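Local coordinates for DNA repair and recombination protein RadB (Thermococcus kodakarensis, PDB 2CVH) that probably takes part in DNA repair and homologous recombination, binding DNA and hydrolysing ATP very weakly, as a member of the RecA-like recombinase family, at residues A[33-45]-A[57-71]. Numbering follows the deposited sequence.
Sequences KTTLALQTGLLSG and FSPERLVQMAETRGL
Helix 33-44 and helix 59-67 run the same general way, their axes 10.4 Å apart at closest approach and crossing at -53°, with Leu38 opposite Leu62 and Leu42 opposite Ala66. Leu38 is wedged between several side chains of 57-71. Its CD2 meets Leu62 CD1 at 3.5 Å, a snug fit, and also touches the ring of Phe57 near CE2, while its CD1 lies 3.6 Å from Met65 SD and against the CG of Arg61. The Met65 chain bends at its last torsion (chi3 45°), which turns CE over the backbone of helix 33-44, 3.6 Å from Gln39 N. One turn further on, Leu42 sets CD1 tightly against Leu71 CD1 (3.4 Å) and CD2 against the methyl of Ala66. A Schellman motif with Gly70 at C-prime, Leu71 N to Ala66 O and Gly70 N to Glu67 O, ends helix 59-67, and Leu71 beyond it packs back on Leu42. Helix 33-44 takes up the last residues of the P-loop of this RecA-like ATPase: Lys33 and Thr34 are in its first turn and belong to the predicted ATP site, and strand 47-52 links it to 57-71. Helix 73-79 packs on Leu42, Leu62 and Ala66, and Phe80 on Leu38 and Leu62. Towards the start of both helices a water joins Thr35 OG1 to Arg61 NE (3.1 Å from the water), accepting from the latter in the guanidinium plane; Met65 SD lies over one face of that group, whose NH2 donates to Thr212 O. Gln39 CD lies over one face of the Arg69 guanidinium, near its rim, the two side chains crossing at about a right angle, and Arg69 NH1 donates to Arg214 O. Ser58 caps helix 59-67, its OG accepting from Arg61 N.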
loop_
_atom_site.group_PDB
_atom_site.type_symbol
_atom_site.label_atom_id
_atom_site.label_comp_id
_atom_site.label_asym_id
_atom_site.label_seq_id
_atom_site.Cartn_x
_atom_site.Cartn_y
_atom_site.Cartn_z
ATOM N N LYS A 33 -3.542 2.664 6.470
ATOM C CA LYS A 33 -2.893 2.209 5.239
ATOM C C LYS A 33 -2.776 0.680 5.150
ATOM O O LYS A 33 -3.151 0.082 4.134
ATOM C CB LYS A 33 -1.564 2.912 5.018
ATOM C CG LYS A 33 -0.566 2.794 6.110
ATOM C CD LYS A 33 0.597 3.738 5.837
ATOM C CE LYS A 33 1.816 3.368 6.652
ATOM N NZ LYS A 33 1.694 3.632 8.102
ATOM N N THR A 34 -2.334 0.052 6.235
ATOM C CA THR A 34 -2.235 -1.402 6.304
ATOM C C THR A 34 -3.633 -2.067 6.238
ATOM O O THR A 34 -3.852 -3.045 5.504
ATOM C CB THR A 34 -1.511 -1.818 7.591
ATOM O OG1 THR A 34 -0.247 -1.128 7.653
ATOM C CG2 THR A 34 -1.277 -3.348 7.607
ATOM N N THR A 35 -4.596 -1.508 6.959
ATOM C CA THR A 35 -5.933 -2.075 6.919
ATOM C C THR A 35 -6.476 -1.979 5.504
ATOM O O THR A 35 -7.148 -2.888 5.035
ATOM C CB THR A 35 -6.899 -1.378 7.934
ATOM O OG1 THR A 35 -6.292 -1.382 9.229
ATOM C CG2 THR A 35 -8.244 -2.123 8.034
ATOM N N LEU A 36 -6.169 -0.885 4.812
ATOM C CA LEU A 36 -6.641 -0.693 3.441
ATOM C C LEU A 36 -6.028 -1.806 2.574
ATOM O O LEU A 36 -6.717 -2.443 1.764
ATOM C CB LEU A 36 -6.188 0.673 2.914
ATOM C CG LEU A 36 -7.055 1.473 1.934
ATOM C CD1 LEU A 36 -6.127 2.330 1.066
ATOM C CD2 LEU A 36 -7.944 0.591 1.062
ATOM N N ALA A 37 -4.731 -2.022 2.750
ATOM C CA ALA A 37 -4.017 -3.057 2.012
ATOM C C ALA A 37 -4.659 -4.423 2.265
ATOM O O ALA A 37 -4.993 -5.144 1.309
ATOM C CB ALA A 37 -2.545 -3.074 2.433
ATOM N N LEU A 38 -4.876 -4.738 3.547
ATOM C CA LEU A 38 -5.489 -6.003 3.971
ATOM C C LEU A 38 -6.864 -6.209 3.345
ATOM O O LEU A 38 -7.171 -7.290 2.839
ATOM C CB LEU A 38 -5.635 -6.062 5.507
ATOM C CG LEU A 38 -4.603 -6.635 6.498
ATOM C CD1 LEU A 38 -5.162 -6.603 7.941
ATOM C CD2 LEU A 38 -4.280 -8.067 6.150
ATOM N N GLN A 39 -7.685 -5.162 3.373
ATOM C CA GLN A 39 -9.021 -5.222 2.833
ATOM C C GLN A 39 -9.064 -5.365 1.329
ATOM O O GLN A 39 -9.905 -6.098 0.799
ATOM C CB GLN A 39 -9.810 -3.994 3.269
ATOM C CG GLN A 39 -11.244 -3.947 2.757
ATOM C CD GLN A 39 -12.151 -3.123 3.665
ATOM O OE1 GLN A 39 -12.939 -2.286 3.208
ATOM N NE2 GLN A 39 -12.066 -3.386 4.960
ATOM N N THR A 40 -8.200 -4.636 0.633
ATOM C CA THR A 40 -8.163 -4.739 -0.821
ATOM C C THR A 40 -7.747 -6.180 -1.180
ATOM O O THR A 40 -8.415 -6.838 -1.964
ATOM C CB THR A 40 -7.183 -3.713 -1.423
ATOM O OG1 THR A 40 -7.571 -2.406 -0.988
ATOM C CG2 THR A 40 -7.211 -3.758 -2.956
ATOM N N GLY A 41 -6.690 -6.672 -0.535
ATOM C CA GLY A 41 -6.230 -8.033 -0.772
ATOM C C GLY A 41 -7.311 -9.054 -0.447
ATOM O O GLY A 41 -7.658 -9.908 -1.262
ATOM N N LEU A 42 -7.904 -8.917 0.727
ATOM C CA LEU A 42 -8.958 -9.817 1.162
ATOM C C LEU A 42 -10.120 -9.941 0.159
ATOM O O LEU A 42 -10.519 -11.046 -0.217
ATOM C CB LEU A 42 -9.445 -9.372 2.550
ATOM C CG LEU A 42 -10.474 -10.119 3.414
ATOM C CD1 LEU A 42 -11.819 -9.477 3.285
ATOM C CD2 LEU A 42 -10.507 -11.627 3.100
ATOM N N LEU A 43 -10.623 -8.817 -0.329
ATOM C CA LEU A 43 -11.747 -8.826 -1.261
ATOM C C LEU A 43 -11.399 -9.165 -2.719
ATOM O O LEU A 43 -12.302 -9.432 -3.513
ATOM C CB LEU A 43 -12.487 -7.482 -1.176
ATOM C CG LEU A 43 -12.889 -7.059 0.245
ATOM C CD1 LEU A 43 -13.535 -5.704 0.204
ATOM C CD2 LEU A 43 -13.869 -8.074 0.844
ATOM N N SER A 44 -10.114 -9.139 -3.085
ATOM C CA SER A 44 -9.714 -9.488 -4.455
ATOM C C SER A 44 -10.026 -10.969 -4.741
ATOM O O SER A 44 -10.416 -11.324 -5.855
ATOM C CB SER A 44 -8.228 -9.194 -4.712
ATOM O OG SER A 44 -7.361 -10.064 -4.015
ATOM N N GLY A 45 -9.876 -11.824 -3.729
ATOM C CA GLY A 45 -10.178 -13.236 -3.899
ATOM C C GLY A 45 -9.068 -14.110 -4.450
ATOM O O GLY A 45 -9.242 -15.325 -4.593
ATOM N N PHE A 57 1.632 -6.392 9.215
ATOM C CA PHE A 57 0.611 -7.380 8.854
ATOM C C PHE A 57 0.152 -8.201 10.051
ATOM O O PHE A 57 0.967 -8.774 10.774
ATOM C CB PHE A 57 1.113 -8.322 7.756
ATOM C CG PHE A 57 0.123 -9.375 7.388
ATOM C CD1 PHE A 57 0.105 -10.595 8.051
ATOM C CD2 PHE A 57 -0.824 -9.136 6.409
ATOM C CE1 PHE A 57 -0.857 -11.565 7.736
ATOM C CE2 PHE A 57 -1.789 -10.099 6.085
ATOM C CZ PHE A 57 -1.807 -11.314 6.750
ATOM N N SER A 58 -1.156 -8.297 10.229
ATOM C CA SER A 58 -1.704 -9.047 11.363
ATOM C C SER A 58 -2.699 -10.083 10.911
ATOM O O SER A 58 -3.752 -9.728 10.391
ATOM C CB SER A 58 -2.398 -8.120 12.367
ATOM O OG SER A 58 -3.002 -8.879 13.389
ATOM N N PRO A 59 -2.363 -11.382 11.101
ATOM C CA PRO A 59 -3.191 -12.537 10.737
ATOM C C PRO A 59 -4.546 -12.452 11.406
ATOM O O PRO A 59 -5.576 -12.625 10.751
ATOM C CB PRO A 59 -2.377 -13.714 11.275
ATOM C CG PRO A 59 -0.967 -13.265 11.080
ATOM C CD PRO A 59 -1.031 -11.828 11.567
ATOM N N GLU A 60 -4.531 -12.141 12.706
ATOM C CA GLU A 60 -5.757 -12.005 13.512
ATOM C C GLU A 60 -6.681 -10.922 12.984
ATOM O O GLU A 60 -7.909 -11.106 12.920
ATOM C CB GLU A 60 -5.422 -11.669 14.961
ATOM C CG GLU A 60 -4.862 -12.821 15.736
ATOM C CD GLU A 60 -3.352 -12.886 15.721
ATOM O OE1 GLU A 60 -2.696 -12.254 14.862
ATOM O OE2 GLU A 60 -2.820 -13.596 16.590
ATOM N N ARG A 61 -6.079 -9.782 12.627
ATOM C CA ARG A 61 -6.816 -8.641 12.085
ATOM C C ARG A 61 -7.477 -9.035 10.755
ATOM O O ARG A 61 -8.660 -8.728 10.524
ATOM C CB ARG A 61 -5.876 -7.437 11.930
ATOM C CG ARG A 61 -6.544 -6.135 11.521
ATOM C CD ARG A 61 -7.599 -5.682 12.531
ATOM N NE ARG A 61 -8.072 -4.336 12.218
ATOM C CZ ARG A 61 -9.328 -4.023 11.920
ATOM N NH1 ARG A 61 -10.277 -4.952 11.897
ATOM N NH2 ARG A 61 -9.626 -2.775 11.592
ATOM N N LEU A 62 -6.741 -9.761 9.908
ATOM C CA LEU A 62 -7.299 -10.223 8.636
ATOM C C LEU A 62 -8.414 -11.248 8.889
ATOM O O LEU A 62 -9.431 -11.259 8.197
ATOM C CB LEU A 62 -6.214 -10.832 7.758
ATOM C CG LEU A 62 -6.800 -11.300 6.424
ATOM C CD1 LEU A 62 -7.029 -10.096 5.506
ATOM C CD2 LEU A 62 -5.881 -12.308 5.778
ATOM N N VAL A 63 -8.194 -12.135 9.860
ATOM C CA VAL A 63 -9.192 -13.145 10.259
ATOM C C VAL A 63 -10.457 -12.407 10.725
ATOM O O VAL A 63 -11.570 -12.730 10.310
ATOM C CB VAL A 63 -8.663 -14.022 11.441
ATOM C CG1 VAL A 63 -9.759 -14.919 11.982
ATOM C CG2 VAL A 63 -7.482 -14.850 10.984
ATOM N N GLN A 64 -10.274 -11.405 11.586
ATOM C CA GLN A 64 -11.390 -10.610 12.086
ATOM C C GLN A 64 -12.111 -10.012 10.906
ATOM O O GLN A 64 -13.314 -10.215 10.722
ATOM C CB GLN A 64 -10.888 -9.496 12.995
ATOM C CG GLN A 64 -12.008 -8.643 13.583
ATOM C CD GLN A 64 -11.507 -7.625 14.600
ATOM O OE1 GLN A 64 -12.098 -7.461 15.674
ATOM N NE2 GLN A 64 -10.419 -6.936 14.267
ATOM N N MET A 65 -11.352 -9.329 10.053
ATOM C CA MET A 65 -11.926 -8.703 8.869
ATOM C C MET A 65 -12.650 -9.721 7.986
ATOM O O MET A 65 -13.779 -9.484 7.565
ATOM C CB MET A 65 -10.834 -7.977 8.086
ATOM C CG MET A 65 -10.203 -6.830 8.869
ATOM S SD MET A 65 -8.770 -6.075 8.081
ATOM C CE MET A 65 -9.464 -5.944 6.393
ATOM N N ALA A 66 -12.035 -10.884 7.766
ATOM C CA ALA A 66 -12.647 -11.935 6.926
ATOM C C ALA A 66 -13.978 -12.421 7.524
ATOM O O ALA A 66 -15.005 -12.416 6.859
ATOM C CB ALA A 66 -11.677 -13.113 6.758
ATOM N N GLU A 67 -13.953 -12.780 8.806
ATOM C CA GLU A 67 -15.133 -13.274 9.498
ATOM C C GLU A 67 -16.267 -12.283 9.512
ATOM O O GLU A 67 -17.376 -12.625 9.104
ATOM C CB GLU A 67 -14.804 -13.627 10.946
ATOM C CG GLU A 67 -14.087 -14.920 11.128
ATOM C CD GLU A 67 -13.632 -15.103 12.540
ATOM O OE1 GLU A 67 -13.489 -16.261 12.966
ATOM O OE2 GLU A 67 -13.397 -14.093 13.233
ATOM N N THR A 68 -15.981 -11.062 9.978
ATOM C CA THR A 68 -16.987 -10.009 10.085
ATOM C C THR A 68 -17.678 -9.674 8.773
ATOM O O THR A 68 -18.658 -8.929 8.754
ATOM C CB THR A 68 -16.425 -8.712 10.677
ATOM O OG1 THR A 68 -15.518 -9.010 11.742
ATOM C CG2 THR A 68 -17.557 -7.924 11.273
ATOM N N ARG A 69 -17.170 -10.219 7.677
ATOM C CA ARG A 69 -17.761 -9.990 6.370
ATOM C C ARG A 69 -18.208 -11.358 5.815
ATOM O O ARG A 69 -18.481 -11.513 4.620
ATOM C CB ARG A 69 -16.715 -9.272 5.485
ATOM C CG ARG A 69 -16.174 -7.984 6.178
ATOM C CD ARG A 69 -14.882 -7.401 5.578
ATOM N NE ARG A 69 -15.169 -6.577 4.414
ATOM C CZ ARG A 69 -15.285 -5.256 4.436
ATOM N NH1 ARG A 69 -15.106 -4.585 5.564
ATOM N NH2 ARG A 69 -15.720 -4.621 3.350
ATOM N N GLY A 70 -18.331 -12.326 6.731
ATOM C CA GLY A 70 -18.719 -13.697 6.417
ATOM C C GLY A 70 -17.895 -14.382 5.343
ATOM O O GLY A 70 -18.456 -15.135 4.551
ATOM N N LEU A 71 -16.566 -14.238 5.397
ATOM C CA LEU A 71 -15.653 -14.787 4.375
ATOM C C LEU A 71 -14.792 -16.057 4.507
ATOM O O LEU A 71 -14.095 -16.401 3.544
ATOM C CB LEU A 71 -14.717 -13.677 3.897
ATOM C CG LEU A 71 -15.251 -12.751 2.820
ATOM C CD1 LEU A 71 -14.179 -11.747 2.490
ATOM C CD2 LEU A 71 -15.621 -13.553 1.587
HETATM O O HOH W 1 -6.632 -1.637 11.725
#